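Local coordinates for erythrocyte membrane protein 1 (Plasmodium falciparum, PDB 6S8T) that binds the host receptor ICAM-1 through this DBLbeta domain, one piece of a much longer adhesin that helps infected erythrocytes cytoadhere, at residues A[265-269]-A[280-284]; A[365-369]-A[414-420]; A[134-138]-A[218-222]; A[90-96]-A[300-304]. Residue numbers count along the deposited sequence, not the author numbering.

Interaction 1: residues A[265-269]-A[280-284]; sequences QCELK and YNSRG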
loop_
_atom_site.group_PDB
_atom_site.type_symbol
_atom_site.label_atom_id
_atom_site.label_comp_id
_atom_site.label_asym_id
_atom_site.label_seq_id
_atom_site.Cartn_x
_atom_site.Cartn_y
_atom_site.Cartn_z
ATOM N N GLN A 265 2.116 -16.296 5.044
ATOM C CA GLN A 265 3.415 -16.941 5.193
ATOM C C GLN A 265 3.485 -18.287 4.481
ATOM O O GLN A 265 4.591 -18.769 4.208
ATOM C CB GLN A 265 3.753 -17.127 6.674
ATOM C CG GLN A 265 4.106 -15.843 7.409
ATOM C CD GLN A 265 4.472 -16.085 8.865
ATOM O OE1 GLN A 265 3.899 -16.952 9.527
ATOM N NE2 GLN A 265 5.438 -15.323 9.367
ATOM N N CYS A 266 2.338 -18.906 4.181
ATOM C CA CYS A 266 2.347 -20.180 3.466
ATOM C C CYS A 266 3.013 -20.053 2.104
ATOM O O CYS A 266 3.659 -20.997 1.635
ATOM C CB CYS A 266 0.921 -20.705 3.296
ATOM S SG CYS A 266 0.051 -21.102 4.824
ATOM N N GLU A 267 2.867 -18.896 1.460
ATOM C CA GLU A 267 3.423 -18.669 0.134
ATOM C C GLU A 267 4.800 -18.021 0.179
ATOM O O GLU A 267 5.638 -18.311 -0.684
ATOM C CB GLU A 267 2.466 -17.797 -0.685
ATOM C CG GLU A 267 1.023 -18.299 -0.703
ATOM C CD GLU A 267 0.867 -19.628 -1.424
ATOM O OE1 GLU A 267 1.696 -19.926 -2.311
ATOM O OE2 GLU A 267 -0.082 -20.376 -1.102
ATOM N N LEU A 268 5.056 -17.159 1.169
ATOM C CA LEU A 268 6.339 -16.466 1.243
ATOM C C LEU A 268 7.493 -17.422 1.519
ATOM O O LEU A 268 8.634 -17.137 1.134
ATOM C CB LEU A 268 6.292 -15.378 2.316
ATOM C CG LEU A 268 5.476 -14.126 1.993
ATOM C CD1 LEU A 268 5.407 -13.204 3.202
ATOM C CD2 LEU A 268 6.064 -13.393 0.797
ATOM N N LYS A 269 7.228 -18.552 2.179
ATOM C CA LYS A 269 8.291 -19.496 2.506
ATOM C C LYS A 269 8.917 -20.143 1.277
ATOM O O LYS A 269 9.984 -20.754 1.401
ATOM C CB LYS A 269 7.764 -20.583 3.445
ATOM C CG LYS A 269 7.461 -20.097 4.853
ATOM C CD LYS A 269 7.085 -21.257 5.763
ATOM C CE LYS A 269 6.821 -20.786 7.184
ATOM N NZ LYS A 269 6.507 -21.925 8.087
ATOM N N TYR A 280 10.246 -11.311 7.893
ATOM C CA TYR A 280 8.992 -11.736 8.504
ATOM C C TYR A 280 8.389 -12.958 7.816
ATOM O O TYR A 280 7.264 -13.348 8.146
ATOM C CB TYR A 280 7.971 -10.594 8.495
ATOM C CG TYR A 280 8.352 -9.403 9.345
ATOM C CD1 TYR A 280 8.390 -9.497 10.729
ATOM C CD2 TYR A 280 8.660 -8.181 8.763
ATOM C CE1 TYR A 280 8.736 -8.408 11.510
ATOM C CE2 TYR A 280 9.005 -7.086 9.534
ATOM C CZ TYR A 280 9.042 -7.205 10.906
ATOM O OH TYR A 280 9.385 -6.117 11.675
ATOM N N ASN A 281 9.110 -13.571 6.873
ATOM C CA ASN A 281 8.523 -14.646 6.079
ATOM C C ASN A 281 8.269 -15.901 6.905
ATOM O O ASN A 281 7.281 -16.602 6.665
ATOM C CB ASN A 281 9.419 -14.968 4.883
ATOM C CG ASN A 281 9.430 -13.860 3.847
ATOM O OD1 ASN A 281 8.868 -12.786 4.066
ATOM N ND2 ASN A 281 10.080 -14.111 2.715
ATOM N N SER A 282 9.131 -16.204 7.879
ATOM C CA SER A 282 8.965 -17.399 8.693
ATOM C C SER A 282 8.757 -17.128 10.177
ATOM O O SER A 282 8.315 -18.038 10.888
ATOM C CB SER A 282 10.178 -18.334 8.535
ATOM O OG SER A 282 11.353 -17.742 9.060
ATOM N N ARG A 283 9.057 -15.925 10.665
ATOM C CA ARG A 283 8.914 -15.599 12.079
ATOM C C ARG A 283 8.420 -14.169 12.224
ATOM O O ARG A 283 8.930 -13.264 11.555
ATOM C CB ARG A 283 10.243 -15.758 12.833
ATOM C CG ARG A 283 10.777 -17.181 12.931
ATOM C CD ARG A 283 9.923 -18.047 13.844
ATOM N NE ARG A 283 10.564 -19.330 14.125
ATOM C CZ ARG A 283 10.439 -20.412 13.362
ATOM N NH1 ARG A 283 9.692 -20.373 12.268
ATOM N NH2 ARG A 283 11.062 -21.534 13.692
ATOM N N GLY A 284 7.435 -13.966 13.101
ATOM C CA GLY A 284 6.979 -12.633 13.441
ATOM C C GLY A 284 5.825 -12.142 12.588
ATOM O O GLY A 284 5.341 -12.807 11.667
#
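A direct hydrogen bond ties the C-terminal part of helix 246-268 to the loop that follows it: the amide NE2 of Gln-265 donates to the backbone O of Tyr-280 over 3.0 Å. The bond is well directed, at 159°, and the same carbonyl also accepts from Trp-261 one turn earlier, so two side chains of the helix grip one peptide. Gln-265 reaches it with an m, t side chain, whose CG lies 3.3 Å from Asn-281 O. Van der Waals contacts fill in the rest. Leu-268 CD1 packs 3.6 Å from Asn-281 OD1, where the CA atoms of Leu-268 and Asn-281 come within 5.6 Å, and at the exposed border Lys-269 extends so that its CE comes 4.3 Å from Ser-282 CA. Cys-266 faces away and forms a disulfide with Cys-61, while Leu-268 and Asn-281 also touch helix 172-194. The loop between helices 246-268 and 293-319 thus folds back on the end of the first, within the mainly helical Duffy-binding-like fold.

Interaction 2: residues A[365-369]-A[414-420]; sequences YEELY and YSTAAGY
Residues 365-369 form a turn of helix 335-372, and 414-420 run from a short 3-10 segment through Thr-416 into helix 417-424. The CA atoms pair Tyr-365 with Ala-417 at 6.0 Å and Tyr-369 with Ser-415 at 6.7 Å. Tyr-365 (chi1 t, chi2 -77°) points across, and its OH donates to Tyr-414 O at 2.8 Å. Ala-417 CB lies over its face, 4.1 Å from the Tyr-365 ring centroid, a CH-pi contact, while Tyr-365 CE2 meets Tyr-420 CB at 3.9 Å. One turn on, Tyr-369 (chi1 t, chi2 89°) receives Ser-415 CA over its face in a second CH-pi contact, 3.8 Å from the Tyr-369 ring centroid. Thr-416 is the N-cap, its OG1 accepting from Gly-419 N at 3.1 Å. Phe-395 of helix 388-402 meets both tyrosine rings edge-to-face, making this a buried junction of three helices in a mainly helical domain. Aromatic faces thus cover the 3-10 segment and the helix start, and a phenol hydroxyl satisfies a buried carbonyl.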
loop_
_atom_site.group_PDB
_atom_site.type_symbol
_atom_site.label_atom_id
_atom_site.label_comp_id
_atom_site.label_asym_id
_atom_site.label_seq_id
_atom_site.Cartn_x
_atom_site.Cartn_y
_atom_site.Cartn_z
ATOM N N TYR A 365 0.966 16.082 1.505
ATOM C CA TYR A 365 1.838 15.737 2.627
ATOM C C TYR A 365 2.129 16.960 3.489
ATOM O O TYR A 365 1.967 16.923 4.714
ATOM C CB TYR A 365 3.146 15.131 2.109
ATOM C CG TYR A 365 4.104 14.650 3.190
ATOM C CD1 TYR A 365 4.881 15.547 3.923
ATOM C CD2 TYR A 365 4.250 13.297 3.460
ATOM C CE1 TYR A 365 5.757 15.105 4.904
ATOM C CE2 TYR A 365 5.121 12.849 4.437
ATOM C CZ TYR A 365 5.871 13.751 5.152
ATOM O OH TYR A 365 6.736 13.290 6.119
ATOM N N GLU A 366 2.564 18.054 2.858
ATOM C CA GLU A 366 2.983 19.236 3.608
ATOM C C GLU A 366 1.803 19.898 4.306
ATOM O O GLU A 366 1.938 20.388 5.433
ATOM C CB GLU A 366 3.687 20.220 2.669
ATOM C CG GLU A 366 4.186 21.500 3.327
ATOM C CD GLU A 366 5.003 22.367 2.376
ATOM O OE1 GLU A 366 6.054 22.895 2.796
ATOM O OE2 GLU A 366 4.593 22.517 1.206
ATOM N N GLU A 367 0.637 19.913 3.658
ATOM C CA GLU A 367 -0.554 20.487 4.276
ATOM C C GLU A 367 -0.912 19.762 5.567
ATOM O O GLU A 367 -1.216 20.400 6.582
ATOM C CB GLU A 367 -1.719 20.444 3.287
ATOM C CG GLU A 367 -3.036 20.951 3.837
ATOM C CD GLU A 367 -4.127 20.989 2.784
ATOM O OE1 GLU A 367 -3.822 21.325 1.618
ATOM O OE2 GLU A 367 -5.288 20.677 3.119
ATOM N N LEU A 368 -0.869 18.427 5.551
ATOM C CA LEU A 368 -1.191 17.657 6.748
ATOM C C LEU A 368 -0.122 17.803 7.824
ATOM O O LEU A 368 -0.444 17.807 9.017
ATOM C CB LEU A 368 -1.378 16.183 6.388
ATOM C CG LEU A 368 -2.575 15.879 5.488
ATOM C CD1 LEU A 368 -2.553 14.428 5.043
ATOM C CD2 LEU A 368 -3.870 16.203 6.213
ATOM N N TYR A 369 1.146 17.918 7.425
ATOM C CA TYR A 369 2.219 18.059 8.402
ATOM C C TYR A 369 2.135 19.399 9.123
ATOM O O TYR A 369 2.356 19.472 10.337
ATOM C CB TYR A 369 3.572 17.900 7.710
ATOM C CG TYR A 369 4.741 17.750 8.655
ATOM C CD1 TYR A 369 5.133 16.496 9.113
ATOM C CD2 TYR A 369 5.464 18.860 9.081
ATOM C CE1 TYR A 369 6.208 16.353 9.976
ATOM C CE2 TYR A 369 6.537 18.727 9.940
ATOM C CZ TYR A 369 6.904 17.474 10.384
ATOM O OH TYR A 369 7.974 17.343 11.239
ATOM N N TYR A 414 11.594 14.883 7.951
ATOM C CA TYR A 414 10.204 14.453 7.824
ATOM C C TYR A 414 9.233 15.597 7.557
ATOM O O TYR A 414 8.027 15.343 7.451
ATOM C CB TYR A 414 9.772 13.694 9.081
ATOM C CG TYR A 414 10.451 12.353 9.232
ATOM C CD1 TYR A 414 9.964 11.233 8.574
ATOM C CD2 TYR A 414 11.580 12.207 10.026
ATOM C CE1 TYR A 414 10.580 10.003 8.700
ATOM C CE2 TYR A 414 12.202 10.975 10.162
ATOM C CZ TYR A 414 11.693 9.878 9.490
ATOM O OH TYR A 414 12.299 8.651 9.612
ATOM N N SER A 415 9.705 16.838 7.439
ATOM C CA SER A 415 8.800 17.948 7.178
ATOM C C SER A 415 8.390 18.059 5.713
ATOM O O SER A 415 7.546 18.902 5.391
ATOM C CB SER A 415 9.431 19.263 7.643
ATOM O OG SER A 415 10.680 19.482 7.012
ATOM N N THR A 416 8.962 17.244 4.823
ATOM C CA THR A 416 8.571 17.208 3.418
ATOM C C THR A 416 8.455 15.760 2.955
ATOM O O THR A 416 9.090 14.857 3.504
ATOM C CB THR A 416 9.567 17.945 2.502
ATOM O OG1 THR A 416 10.816 17.241 2.477
ATOM C CG2 THR A 416 9.798 19.380 2.968
ATOM N N ALA A 417 7.631 15.551 1.925
ATOM C CA ALA A 417 7.456 14.209 1.377
ATOM C C ALA A 417 8.766 13.671 0.811
ATOM O O ALA A 417 9.087 12.488 0.984
ATOM C CB ALA A 417 6.368 14.218 0.304
ATOM N N ALA A 418 9.537 14.528 0.136
ATOM C CA ALA A 418 10.845 14.121 -0.369
ATOM C C ALA A 418 11.751 13.651 0.762
ATOM O O ALA A 418 12.505 12.683 0.604
ATOM C CB ALA A 418 11.496 15.276 -1.128
ATOM N N GLY A 419 11.695 14.326 1.911
ATOM C CA GLY A 419 12.482 13.884 3.050
ATOM C C GLY A 419 12.018 12.545 3.590
ATOM O O GLY A 419 12.837 11.697 3.956
ATOM N N TYR A 420 10.698 12.336 3.644
ATOM C CA TYR A 420 10.168 11.048 4.080
ATOM C C TYR A 420 10.637 9.917 3.167
ATOM O O TYR A 420 10.995 8.833 3.645
ATOM C CB TYR A 420 8.637 11.096 4.128
ATOM C CG TYR A 420 8.007 9.914 4.846
ATOM C CD1 TYR A 420 7.844 8.683 4.207
ATOM C CD2 TYR A 420 7.578 10.030 6.163
ATOM C CE1 TYR A 420 7.273 7.604 4.870
ATOM C CE2 TYR A 420 7.009 8.963 6.830
ATOM C CZ TYR A 420 6.858 7.755 6.184
ATOM O OH TYR A 420 6.293 6.701 6.858
#

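Interaction 3: residues A[134-138]-A[218-222]; sequences DGKAI and IKEEI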
loop_
_atom_site.group_PDB
_atom_site.type_symbol
_atom_site.label_atom_id
_atom_site.label_comp_id
_atom_site.label_asym_id
_atom_site.label_seq_id
_atom_site.Cartn_x
_atom_site.Cartn_y
_atom_site.Cartn_z
ATOM N N ASP A 134 -25.789 -18.588 11.827
ATOM C CA ASP A 134 -25.459 -19.609 12.811
ATOM C C ASP A 134 -24.865 -19.037 14.091
ATOM O O ASP A 134 -24.490 -19.808 14.982
ATOM C CB ASP A 134 -24.491 -20.630 12.204
ATOM C CG ASP A 134 -25.165 -21.540 11.194
ATOM O OD1 ASP A 134 -26.339 -21.905 11.415
ATOM O OD2 ASP A 134 -24.523 -21.886 10.180
ATOM N N GLY A 135 -24.771 -17.715 14.209
ATOM C CA GLY A 135 -24.214 -17.109 15.401
ATOM C C GLY A 135 -22.719 -17.247 15.558
ATOM O O GLY A 135 -22.200 -16.986 16.648
ATOM N N LYS A 136 -22.003 -17.646 14.509
ATOM C CA LYS A 136 -20.556 -17.815 14.556
ATOM C C LYS A 136 -19.865 -16.898 13.552
ATOM O O LYS A 136 -18.928 -17.297 12.857
ATOM C CB LYS A 136 -20.172 -19.274 14.312
ATOM C CG LYS A 136 -20.701 -20.239 15.367
ATOM C CD LYS A 136 -19.963 -21.571 15.330
ATOM C CE LYS A 136 -20.858 -22.706 14.851
ATOM N NZ LYS A 136 -21.936 -23.030 15.830
ATOM N N ALA A 137 -20.318 -15.643 13.475
ATOM C CA ALA A 137 -19.754 -14.694 12.521
ATOM C C ALA A 137 -18.316 -14.323 12.846
ATOM O O ALA A 137 -17.581 -13.897 11.950
ATOM C CB ALA A 137 -20.610 -13.430 12.462
ATOM N N ILE A 138 -17.903 -14.467 14.107
ATOM C CA ILE A 138 -16.516 -14.192 14.474
ATOM C C ILE A 138 -15.576 -15.144 13.746
ATOM O O ILE A 138 -14.525 -14.736 13.235
ATOM C CB ILE A 138 -16.349 -14.280 16.003
ATOM C CG1 ILE A 138 -16.923 -13.031 16.665
ATOM C CG2 ILE A 138 -14.890 -14.444 16.384
ATOM C CD1 ILE A 138 -16.240 -11.770 16.217
ATOM N N ILE A 218 -22.007 -9.036 15.001
ATOM C CA ILE A 218 -20.917 -9.353 15.920
ATOM C C ILE A 218 -21.090 -8.601 17.233
ATOM O O ILE A 218 -20.840 -9.150 18.314
ATOM C CB ILE A 218 -19.562 -9.047 15.257
ATOM C CG1 ILE A 218 -19.254 -10.084 14.174
ATOM C CG2 ILE A 218 -18.453 -8.982 16.300
ATOM C CD1 ILE A 218 -17.936 -9.850 13.455
ATOM N N LYS A 219 -21.532 -7.341 17.166
ATOM C CA LYS A 219 -21.747 -6.564 18.383
ATOM C C LYS A 219 -22.784 -7.226 19.283
ATOM O O LYS A 219 -22.658 -7.200 20.511
ATOM C CB LYS A 219 -22.173 -5.137 18.031
ATOM C CG LYS A 219 -22.421 -4.252 19.243
ATOM C CD LYS A 219 -22.967 -2.885 18.855
ATOM C CE LYS A 219 -23.300 -2.068 20.100
ATOM N NZ LYS A 219 -23.913 -0.747 19.780
ATOM N N GLU A 220 -23.809 -7.837 18.688
ATOM C CA GLU A 220 -24.799 -8.578 19.459
ATOM C C GLU A 220 -24.343 -9.996 19.777
ATOM O O GLU A 220 -24.791 -10.568 20.777
ATOM C CB GLU A 220 -26.132 -8.613 18.703
ATOM C CG GLU A 220 -27.341 -8.953 19.561
ATOM C CD GLU A 220 -27.756 -7.815 20.479
ATOM O OE1 GLU A 220 -27.261 -6.682 20.288
ATOM O OE2 GLU A 220 -28.579 -8.053 21.392
ATOM N N GLU A 221 -23.456 -10.568 18.959
ATOM C CA GLU A 221 -22.973 -11.925 19.205
ATOM C C GLU A 221 -22.188 -12.001 20.510
ATOM O O GLU A 221 -22.450 -12.862 21.359
ATOM C CB GLU A 221 -22.116 -12.395 18.027
ATOM C CG GLU A 221 -21.513 -13.786 18.183
ATOM C CD GLU A 221 -20.677 -14.199 16.977
ATOM O OE1 GLU A 221 -20.745 -13.507 15.939
ATOM O OE2 GLU A 221 -19.947 -15.210 17.066
ATOM N N ILE A 222 -21.217 -11.099 20.690
ATOM C CA ILE A 222 -20.431 -11.069 21.924
ATOM C C ILE A 222 -21.137 -10.340 23.052
ATOM O O ILE A 222 -20.613 -10.301 24.173
ATOM C CB ILE A 222 -19.055 -10.412 21.698
ATOM C CG1 ILE A 222 -19.217 -8.918 21.417
ATOM C CG2 ILE A 222 -18.321 -11.095 20.554
ATOM C CD1 ILE A 222 -17.907 -8.186 21.249
#
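Helix 137-163 starts where helix 202-221 ends, and this contact joins the two termini within the helical Duffy-binding-like fold. Gly-135 leaves the preceding short helix with positive phi (73°), a conformation that favours glycine, and Lys-136 takes the N-cap position, its side chain directed away from the partner. The chain then enters the new helix at Ala-137.

Glu-221 is the residue most covered by the other segment. With chi1 and chi2 both t it is fully extended, which carries its carboxylate to the newly formed helix start. There OE1 accepts a weak hydrogen bond from Ala-137 N, 3.3 Å away and bent to 123°; Ile-138 N is a little farther from the same OE1, at 3.5 Å.

Beneath the carboxylate the contact is apolar. Ile-218, in an m, t rotamer, swings its end nearer than its CA-to-CB bond suggests, so that its CG1 lies 4.0 Å from Ala-137 CB. Ile-138 adopts m, m, which places its CD1 3.6 Å from Ile-218 CG2. Trp-252 and Leu-248 of helix 246-268 close round these isoleucines, touching Ile-138 and Ile-218 respectively. On the exposed side, the other oxygen, Glu-221 OE2, sits only 2.9 Å from Gly-135 O, a close approach of two acceptors with no hydrogen bond between them.

Interaction 4: residues A[90-96]-A[300-304]; sequences FKIGTEW and EWAEW
The segment 90-96 is an irregular loop, folded by a type II beta turn from Lys-91 to Thr-94 in which Gly-93, at phi 100°, takes the position that calls for glycine. It lies against one regular helical turn, 300-304, of helix 293-319. CA atoms match Ile-92 to Trp-304 at 7.1 Å and Trp-96 to Trp-301 at 8.4 Å.

Two indoles do most of the filling. Trp-304 (chi1 m, chi2 95°) projects from the helix into the hollow of the loop: its CZ2 meets the edge of the Phe-90 ring, 3.7 Å from Phe-90 CD1, and Ile-92 CG1 approaches Trp-304 CZ3 at 4.1 Å. Conversely, Trp-96 (chi1 m, chi2 31°) lays its indole on the helix, with Trp-96 CH2 3.4 Å from Trp-301 N. Trp-301 (chi1 t, chi2 101°) turns its edge to the Trp-96 face in a T-shaped pair, its five-membered ring centroid 5.1 Å from that of the Trp-96 six-membered ring, planes at 74°; Trp-301 CB also makes a CH-pi contact with that six-membered ring, 4.2 Å from its centroid.

The indoles interlock the loop before strand 97-98 with helix 293-319 in the Duffy-binding-like fold. Trp-301 NE1 is hydrogen-bonded to Gln-357 of helix 335-372. One water accepts from Gly-93 N at 2.8 Å and donates to Trp-304 O at 2.9 Å, so direct contact is aromatic fit and polar bridging passes through solvent.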
loop_
_atom_site.group_PDB
_atom_site.type_symbol
_atom_site.label_atom_id
_atom_site.label_comp_id
_atom_site.label_asym_id
_atom_site.label_seq_id
_atom_site.Cartn_x
_atom_site.Cartn_y
_atom_site.Cartn_z
ATOM N N PHE A 90 1.728 -5.697 -12.088
ATOM C CA PHE A 90 3.124 -5.488 -11.723
ATOM C C PHE A 90 3.980 -5.214 -12.951
ATOM O O PHE A 90 5.165 -5.557 -12.981
ATOM C CB PHE A 90 3.666 -6.680 -10.932
ATOM C CG PHE A 90 3.042 -6.835 -9.569
ATOM C CD1 PHE A 90 3.358 -5.954 -8.544
ATOM C CD2 PHE A 90 2.142 -7.859 -9.314
ATOM C CE1 PHE A 90 2.786 -6.089 -7.290
ATOM C CE2 PHE A 90 1.569 -8.003 -8.064
ATOM C CZ PHE A 90 1.891 -7.115 -7.050
ATOM N N LYS A 91 3.399 -4.583 -13.967
ATOM C CA LYS A 91 4.138 -4.191 -15.159
ATOM C C LYS A 91 4.764 -2.817 -14.947
ATOM O O LYS A 91 4.100 -1.889 -14.474
ATOM C CB LYS A 91 3.222 -4.176 -16.383
ATOM C CG LYS A 91 3.951 -3.905 -17.685
ATOM C CD LYS A 91 3.008 -3.968 -18.878
ATOM C CE LYS A 91 3.739 -3.642 -20.170
ATOM N NZ LYS A 91 2.830 -3.665 -21.343
ATOM N N ILE A 92 6.047 -2.699 -15.292
ATOM C CA ILE A 92 6.758 -1.432 -15.167
ATOM C C ILE A 92 6.166 -0.420 -16.139
ATOM O O ILE A 92 5.993 -0.706 -17.331
ATOM C CB ILE A 92 8.261 -1.638 -15.420
ATOM C CG1 ILE A 92 8.901 -2.422 -14.271
ATOM C CG2 ILE A 92 8.968 -0.307 -15.617
ATOM C CD1 ILE A 92 10.375 -2.709 -14.478
ATOM N N GLY A 93 5.846 0.770 -15.634
ATOM C CA GLY A 93 5.318 1.841 -16.451
ATOM C C GLY A 93 3.816 2.027 -16.384
ATOM O O GLY A 93 3.306 2.987 -16.976
ATOM N N THR A 94 3.093 1.142 -15.695
ATOM C CA THR A 94 1.649 1.294 -15.560
ATOM C C THR A 94 1.319 2.572 -14.798
ATOM O O THR A 94 1.808 2.791 -13.687
ATOM C CB THR A 94 1.047 0.082 -14.841
ATOM O OG1 THR A 94 1.247 -1.099 -15.631
ATOM C CG2 THR A 94 -0.445 0.284 -14.609
ATOM N N GLU A 95 0.484 3.416 -15.401
ATOM C CA GLU A 95 0.161 4.713 -14.822
ATOM C C GLU A 95 -0.882 4.563 -13.720
ATOM O O GLU A 95 -1.936 3.953 -13.924
ATOM C CB GLU A 95 -0.339 5.664 -15.908
ATOM C CG GLU A 95 0.695 5.956 -16.992
ATOM C CD GLU A 95 0.103 6.642 -18.214
ATOM O OE1 GLU A 95 -1.139 6.726 -18.315
ATOM O OE2 GLU A 95 0.885 7.093 -19.080
ATOM N N TRP A 96 -0.583 5.116 -12.549
ATOM C CA TRP A 96 -1.543 5.108 -11.452
ATOM C C TRP A 96 -2.682 6.073 -11.755
ATOM O O TRP A 96 -2.463 7.179 -12.257
ATOM C CB TRP A 96 -0.869 5.498 -10.132
ATOM C CG TRP A 96 0.223 4.562 -9.671
ATOM C CD1 TRP A 96 1.058 3.812 -10.455
ATOM C CD2 TRP A 96 0.591 4.280 -8.314
ATOM N NE1 TRP A 96 1.922 3.086 -9.669
ATOM C CE2 TRP A 96 1.655 3.356 -8.352
ATOM C CE3 TRP A 96 0.125 4.723 -7.072
ATOM C CZ2 TRP A 96 2.253 2.862 -7.196
ATOM C CZ3 TRP A 96 0.725 4.236 -5.926
ATOM C CH2 TRP A 96 1.776 3.312 -5.996
ATOM N N GLU A 300 5.325 3.426 -2.042
ATOM C CA GLU A 300 5.173 2.508 -3.169
ATOM C C GLU A 300 5.150 3.258 -4.497
ATOM O O GLU A 300 5.623 2.733 -5.510
ATOM C CB GLU A 300 3.902 1.666 -2.991
ATOM C CG GLU A 300 3.707 0.523 -4.003
ATOM C CD GLU A 300 2.534 -0.387 -3.644
ATOM O OE1 GLU A 300 1.833 -0.094 -2.652
ATOM O OE2 GLU A 300 2.311 -1.405 -4.343
ATOM N N TRP A 301 4.617 4.485 -4.510
ATOM C CA TRP A 301 4.651 5.307 -5.717
ATOM C C TRP A 301 6.083 5.641 -6.113
ATOM O O TRP A 301 6.423 5.644 -7.302
ATOM C CB TRP A 301 3.842 6.592 -5.503
ATOM C CG TRP A 301 3.730 7.494 -6.723
ATOM C CD1 TRP A 301 2.660 7.598 -7.567
ATOM C CD2 TRP A 301 4.713 8.423 -7.211
ATOM N NE1 TRP A 301 2.918 8.522 -8.553
ATOM C CE2 TRP A 301 4.170 9.043 -8.359
ATOM C CE3 TRP A 301 5.999 8.787 -6.795
ATOM C CZ2 TRP A 301 4.868 10.005 -9.093
ATOM C CZ3 TRP A 301 6.693 9.738 -7.528
ATOM C CH2 TRP A 301 6.123 10.338 -8.663
ATOM N N ALA A 302 6.937 5.938 -5.131
ATOM C CA ALA A 302 8.314 6.306 -5.442
ATOM C C ALA A 302 9.102 5.114 -5.973
ATOM O O ALA A 302 9.960 5.276 -6.849
ATOM C CB ALA A 302 8.995 6.894 -4.207
ATOM N N GLU A 303 8.830 3.912 -5.458
ATOM C CA GLU A 303 9.544 2.731 -5.936
ATOM C C GLU A 303 9.209 2.440 -7.395
ATOM O O GLU A 303 10.104 2.176 -8.206
ATOM C CB GLU A 303 9.227 1.513 -5.060
ATOM C CG GLU A 303 9.824 0.211 -5.605
ATOM C CD GLU A 303 9.541 -1.009 -4.739
ATOM O OE1 GLU A 303 8.718 -0.919 -3.805
ATOM O OE2 GLU A 303 10.148 -2.070 -5.000
ATOM N N TRP A 304 7.921 2.493 -7.752
ATOM C CA TRP A 304 7.522 2.193 -9.122
ATOM C C TRP A 304 7.828 3.328 -10.091
ATOM O O TRP A 304 7.961 3.073 -11.293
ATOM C CB TRP A 304 6.037 1.821 -9.172
ATOM C CG TRP A 304 5.810 0.435 -8.652
ATOM C CD1 TRP A 304 5.462 0.080 -7.379
ATOM C CD2 TRP A 304 5.971 -0.792 -9.380
ATOM N NE1 TRP A 304 5.378 -1.289 -7.275
ATOM C CE2 TRP A 304 5.683 -1.847 -8.489
ATOM C CE3 TRP A 304 6.315 -1.100 -10.700
ATOM C CZ2 TRP A 304 5.729 -3.184 -8.875
ATOM C CZ3 TRP A 304 6.363 -2.430 -11.084
ATOM C CH2 TRP A 304 6.072 -3.456 -10.176
HETATM O O HOH W 1 6.085 1.665 -12.992
#

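Overall arrangement
The four contacts do not touch, and their chemistry follows their place in the fold. Interaction 2 is the most buried and rests on tyrosine faces and a phenol bond; interaction 4, nearest the chain's centre, relies on tryptophans and a water. Both involve helix 293-319, whose Leu-295, Met-298 and Val-299 line interaction 2, the nearest atoms of interactions 2 and 4 being about 8 Å apart. Interactions 1, 3 and 4 are partly buried, 1 and 3 with smaller areas: in 1 a helix glutamine reaches a loop carbonyl, in 3 a glutamate accepts weakly from the first NH of a helix. Helix 246-268 holds 265-269 and packs against interaction 3, the two centres about 30 Å apart.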